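Long-range contacts in trwC protein (Escherichia coli, PDB 1OMH), which recognises and processes plasmid origin-of-transfer DNA as a conjugative relaxase, represented here by its N-terminal relaxase domain: residues A113-T117 against V195-L200; V144-H150 against H161-L167. One frame throughout, in Å; residues are numbered along the deposited sequence.

Overall arrangement
After laying down strands 2-8, 34-37 and 81-89 of the central antiparallel sheet, the chain passes through 113-117 in helix 104-122, makes the two-stranded ribbon 126-131 and 134-139 and returns to the sheet at 144-150. The hairpin strands continue to 152 and from 158, joined by a short turn, and contact 2 closes the hairpin along 161-167. The chain runs out to helix 189-206, where 195-200 meets 113-117: contact 1 closes a loop of 77 residues, with contact 2 nested inside it. Their centres lie 14 Å apart, and A115 CB is 4.1 Å from K147 NZ where helix 104-122 rests on the sheet. Contact 1 ties that helix to 189-206, contact 2 strands 145-152 and 158-167.

Contact 1 of 2, residues A113-T117 against V195-L200; sequences AVART and VYNAEL
R116 NH1 is gripped by two carboxylates of helix 189-206: it meets E199 OE2 at 2.8 Å and forms a second salt bridge with E203. The bridge to E199 rests on a single oxygen. OE2 comes to the edge of the guanidinium but is itself met from its anti side and out of the carboxylate plane, and the two flat groups stand 66° apart. The arginine reaches out extended from CG to NE, whereas the glutamate is bent at chi2 (-71°), which lays its carboxylate across the arginine chain, OE2 lying 3.2 Å from R116 CD. Inward from the salt bridge the axes of the two segments pass 8.5 Å apart at closest approach, their directions 136° apart, midway between perpendicular and antiparallel. The small A113 is central to this helix-helix crossing: its CB fits against Y196 CD1 at 3.6 Å, E199 CB at 3.8 Å and the backbone N of L200. V114 lies alongside Y196, its CG2 branch at the ring's CE1. T117 turns its hydroxyl inward, where OG1 lies 3.2 Å from Y196 CA yet gives its proton back to its own helix, to A113 O at 2.7 Å. That carbonyl also takes T117 N, the two donors arriving from opposite faces of its plane. V114, T117 and Y196 all rest on F88 of strand 81-89, and the Y196 hydroxyl is hydrogen-bonded to H110, one turn before V114 on helix 104-122; the nearest side-chain atoms of Y196 and H161, a metal ligand in other structures of this protein, are about 7 Å apart.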
# COMPACT_ATOMS: atom_id res chain seq x y z
N ALA B 113 -5.19 -10.71 2.52
CA ALA B 113 -4.60 -10.62 1.19
C ALA B 113 -3.29 -9.84 1.26
O ALA B 113 -2.32 -10.19 0.58
CB ALA B 113 -5.57 -9.97 0.22
N VAL B 114 -3.26 -8.80 2.08
CA VAL B 114 -2.05 -7.99 2.24
C VAL B 114 -0.95 -8.82 2.92
O VAL B 114 0.18 -8.83 2.47
CB VAL B 114 -2.32 -6.73 3.11
CG1 VAL B 114 -1.01 -6.04 3.44
CG2 VAL B 114 -3.24 -5.76 2.36
N ALA B 115 -1.31 -9.52 3.99
CA ALA B 115 -0.33 -10.34 4.72
C ALA B 115 0.27 -11.44 3.85
O ALA B 115 1.48 -11.67 3.88
CB ALA B 115 -0.99 -10.95 5.96
N ARG B 116 -0.57 -12.11 3.07
CA ARG B 116 -0.09 -13.18 2.21
C ARG B 116 0.81 -12.66 1.09
O ARG B 116 1.80 -13.30 0.71
CB ARG B 116 -1.27 -13.95 1.62
CG ARG B 116 -2.03 -14.76 2.66
CD ARG B 116 -3.34 -15.28 2.11
NE ARG B 116 -4.13 -15.97 3.13
CZ ARG B 116 -5.40 -16.31 2.98
NH1 ARG B 116 -6.04 -16.04 1.85
NH2 ARG B 116 -6.04 -16.94 3.96
N THR B 117 0.49 -11.48 0.57
CA THR B 117 1.30 -10.91 -0.50
C THR B 117 2.66 -10.51 0.06
O THR B 117 3.69 -10.72 -0.58
CB THR B 117 0.62 -9.68 -1.12
OG1 THR B 117 -0.70 -10.04 -1.56
CG2 THR B 117 1.42 -9.16 -2.31
N VAL B 195 -1.05 -11.02 -6.92
CA VAL B 195 -1.19 -11.93 -5.79
C VAL B 195 -2.21 -11.37 -4.79
O VAL B 195 -3.03 -12.11 -4.23
CB VAL B 195 0.15 -12.13 -5.06
CG1 VAL B 195 -0.05 -13.02 -3.84
CG2 VAL B 195 1.18 -12.74 -6.01
N TYR B 196 -2.15 -10.06 -4.56
CA TYR B 196 -3.10 -9.41 -3.64
C TYR B 196 -4.50 -9.58 -4.22
O TYR B 196 -5.44 -9.95 -3.52
CB TYR B 196 -2.77 -7.92 -3.50
CG TYR B 196 -3.89 -7.10 -2.88
CD1 TYR B 196 -4.12 -7.10 -1.50
CD2 TYR B 196 -4.73 -6.34 -3.69
CE1 TYR B 196 -5.18 -6.35 -0.94
CE2 TYR B 196 -5.78 -5.59 -3.15
CZ TYR B 196 -6.00 -5.60 -1.78
OH TYR B 196 -7.05 -4.88 -1.27
N ASN B 197 -4.62 -9.31 -5.51
CA ASN B 197 -5.89 -9.42 -6.22
C ASN B 197 -6.49 -10.82 -6.07
O ASN B 197 -7.67 -10.98 -5.74
CB ASN B 197 -5.67 -9.11 -7.70
CG ASN B 197 -6.89 -8.49 -8.35
OD1 ASN B 197 -7.12 -8.67 -9.55
ND2 ASN B 197 -7.66 -7.73 -7.58
N ALA B 198 -5.67 -11.84 -6.33
CA ALA B 198 -6.10 -13.23 -6.23
C ALA B 198 -6.57 -13.61 -4.83
O ALA B 198 -7.66 -14.16 -4.66
CB ALA B 198 -4.96 -14.17 -6.66
N GLU B 199 -5.74 -13.32 -3.82
CA GLU B 199 -6.07 -13.63 -2.44
C GLU B 199 -7.33 -12.92 -1.99
O GLU B 199 -8.18 -13.51 -1.30
CB GLU B 199 -4.92 -13.25 -1.51
CG GLU B 199 -3.63 -14.03 -1.74
CD GLU B 199 -3.75 -15.47 -1.30
OE1 GLU B 199 -2.81 -16.25 -1.57
OE2 GLU B 199 -4.77 -15.82 -0.67
N LEU B 200 -7.46 -11.64 -2.35
CA LEU B 200 -8.64 -10.87 -1.97
C LEU B 200 -9.90 -11.49 -2.55
O LEU B 200 -10.88 -11.74 -1.84
CB LEU B 200 -8.52 -9.42 -2.46
CG LEU B 200 -9.74 -8.54 -2.16
CD1 LEU B 200 -9.96 -8.47 -0.67
CD2 LEU B 200 -9.54 -7.14 -2.75

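Contact 2 of 2, residues V144-H150 against H161-L167; sequences VIGKFRH and HTHAVIL. With SO4 (sulfate ion), chain D; SO4 (sulfate ion), chain C.
The H161 imidazole carries H150 CB over one face, 3.9 Å from the ring centroid in a CH-pi contact, and has H163 NE2 in plane at its edge. H150 and H163 meet rim to rim, CD2 to CD2 at 3.8 Å, while Y18 stacks on the H163 ring. H161 holds CG between its backbone N and carbonyl carbon (chi1 60°), a crowded position that swings the ring toward H150. In other structures of this protein these three histidines bind zinc or copper, the metal site of a relaxase. Here no metal is present, and one oxygen, O3, of a sulfate takes H163 NE2 at 2.7 Å and H161 NE2 at 3.0 Å; H150 ND1 bonds O1 of a second sulfate at 2.9 Å, its NE2 being paired with Y18 O. D85 and Q159 fix the far nitrogens of H163 and H161. With an alanine at H161, the shared sulfate oxygen would probably lose one of its two imidazole donors, H150 CB its covering ring and the metal site a ligand. The hairpin backbone pairs in antiparallel register, H150 N reaching H161 O at 2.7 Å in an almost linear bond. Farther along, V165 CG2 sits at the F148 ring edge, 4.0 Å from CE1; G146, without a side chain, lies beside the same ring carbon. Strands 81-89 and 34-37 flank the hairpin, helix 104-122 packs on the face bearing K147, R149 and A164, and helix 52-60 meets V165 and L167.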
# COMPACT_ATOMS: atom_id res chain seq x y z
N VAL B 144 11.35 -6.40 7.83
CA VAL B 144 10.78 -5.73 8.99
C VAL B 144 9.75 -4.83 8.33
O VAL B 144 10.11 -3.92 7.58
CB VAL B 144 11.85 -4.88 9.74
CG1 VAL B 144 11.22 -4.15 10.93
CG2 VAL B 144 12.97 -5.79 10.23
N ILE B 145 8.47 -5.09 8.57
CA ILE B 145 7.41 -4.31 7.94
C ILE B 145 6.40 -3.71 8.91
O ILE B 145 5.93 -4.38 9.83
CB ILE B 145 6.56 -5.17 6.96
CG1 ILE B 145 7.46 -6.12 6.15
CG2 ILE B 145 5.73 -4.27 6.05
CD1 ILE B 145 8.62 -5.45 5.47
N GLY B 146 6.07 -2.44 8.69
CA GLY B 146 5.07 -1.76 9.49
C GLY B 146 3.87 -1.60 8.57
O GLY B 146 3.94 -0.89 7.56
N LYS B 147 2.76 -2.26 8.90
CA LYS B 147 1.55 -2.19 8.08
C LYS B 147 0.51 -1.24 8.68
O LYS B 147 0.14 -1.38 9.85
CB LYS B 147 0.92 -3.58 7.94
CG LYS B 147 1.86 -4.64 7.38
CD LYS B 147 1.15 -5.99 7.24
CE LYS B 147 0.75 -6.54 8.60
NZ LYS B 147 0.08 -7.86 8.51
N PHE B 148 0.04 -0.30 7.88
CA PHE B 148 -0.94 0.67 8.37
C PHE B 148 -2.17 0.72 7.47
O PHE B 148 -2.10 1.17 6.33
CB PHE B 148 -0.28 2.05 8.47
CG PHE B 148 1.02 2.03 9.23
CD1 PHE B 148 2.24 1.92 8.55
CD2 PHE B 148 1.04 2.10 10.61
CE1 PHE B 148 3.44 1.88 9.25
CE2 PHE B 148 2.24 2.06 11.32
CZ PHE B 148 3.44 1.95 10.63
N ARG B 149 -3.30 0.25 8.01
CA ARG B 149 -4.58 0.21 7.30
C ARG B 149 -5.34 1.53 7.44
O ARG B 149 -5.50 2.05 8.54
CB ARG B 149 -5.43 -0.94 7.86
CG ARG B 149 -6.70 -1.26 7.07
CD ARG B 149 -7.52 -2.34 7.78
NE ARG B 149 -7.95 -1.88 9.10
CZ ARG B 149 -7.95 -2.62 10.19
NH1 ARG B 149 -8.36 -2.11 11.34
NH2 ARG B 149 -7.53 -3.88 10.15
N HIS B 150 -5.79 2.07 6.31
CA HIS B 150 -6.54 3.32 6.27
C HIS B 150 -7.84 3.11 5.52
O HIS B 150 -7.95 2.18 4.74
CB HIS B 150 -5.69 4.42 5.65
CG HIS B 150 -4.59 4.88 6.55
ND1 HIS B 150 -4.83 5.60 7.70
CD2 HIS B 150 -3.26 4.61 6.55
CE1 HIS B 150 -3.70 5.75 8.37
NE2 HIS B 150 -2.73 5.16 7.69
N HIS B 161 -7.26 0.85 2.09
CA HIS B 161 -5.90 0.65 1.62
C HIS B 161 -4.94 0.55 2.78
O HIS B 161 -5.19 1.08 3.87
CB HIS B 161 -5.46 1.78 0.68
CG HIS B 161 -5.47 3.14 1.31
ND1 HIS B 161 -6.64 3.80 1.65
CD2 HIS B 161 -4.46 3.99 1.63
CE1 HIS B 161 -6.34 4.99 2.15
NE2 HIS B 161 -5.03 5.13 2.14
N THR B 162 -3.83 -0.15 2.55
CA THR B 162 -2.83 -0.33 3.59
C THR B 162 -1.46 0.07 3.08
O THR B 162 -1.06 -0.31 1.97
CB THR B 162 -2.74 -1.79 4.07
OG1 THR B 162 -3.97 -2.18 4.68
CG2 THR B 162 -1.60 -1.95 5.09
N HIS B 163 -0.76 0.85 3.89
CA HIS B 163 0.59 1.28 3.58
C HIS B 163 1.51 0.30 4.28
O HIS B 163 1.64 0.35 5.50
CB HIS B 163 0.86 2.68 4.13
CG HIS B 163 0.23 3.79 3.34
ND1 HIS B 163 0.70 4.18 2.10
CD2 HIS B 163 -0.83 4.59 3.61
CE1 HIS B 163 -0.05 5.17 1.65
NE2 HIS B 163 -0.98 5.44 2.55
N ALA B 164 2.11 -0.61 3.51
CA ALA B 164 3.03 -1.59 4.07
C ALA B 164 4.43 -1.00 3.94
O ALA B 164 5.04 -1.04 2.87
CB ALA B 164 2.95 -2.91 3.29
N VAL B 165 4.93 -0.44 5.03
CA VAL B 165 6.24 0.17 5.01
C VAL B 165 7.35 -0.83 5.33
O VAL B 165 7.56 -1.20 6.49
CB VAL B 165 6.33 1.36 6.00
CG1 VAL B 165 7.70 2.02 5.90
CG2 VAL B 165 5.22 2.37 5.68
N ILE B 166 8.04 -1.27 4.28
CA ILE B 166 9.14 -2.21 4.44
C ILE B 166 10.36 -1.37 4.78
O ILE B 166 10.84 -0.59 3.96
CB ILE B 166 9.43 -2.99 3.14
CG1 ILE B 166 8.24 -3.88 2.76
CG2 ILE B 166 10.65 -3.87 3.34
CD1 ILE B 166 7.01 -3.14 2.33
N LEU B 167 10.87 -1.52 5.99
CA LEU B 167 12.04 -0.74 6.38
C LEU B 167 13.26 -1.20 5.60
O LEU B 167 13.36 -2.36 5.20
CB LEU B 167 12.25 -0.85 7.89
CG LEU B 167 11.08 -0.15 8.59
CD1 LEU B 167 10.35 -1.12 9.49
CD2 LEU B 167 11.58 1.06 9.36
S SO4 D . -8.14 7.28 7.22
O1 SO4 D . -6.89 7.61 7.93
O2 SO4 D . -9.17 8.27 7.55
O3 SO4 D . -8.61 5.94 7.62
O4 SO4 D . -7.87 7.28 5.77
S SO4 C . -3.28 8.50 2.18
O1 SO4 C . -3.36 8.47 3.66
O2 SO4 C . -4.59 8.85 1.61
O3 SO4 C . -2.88 7.16 1.70
O4 SO4 C . -2.28 9.50 1.78
O HOH W 1 12.79 -4.86 5.95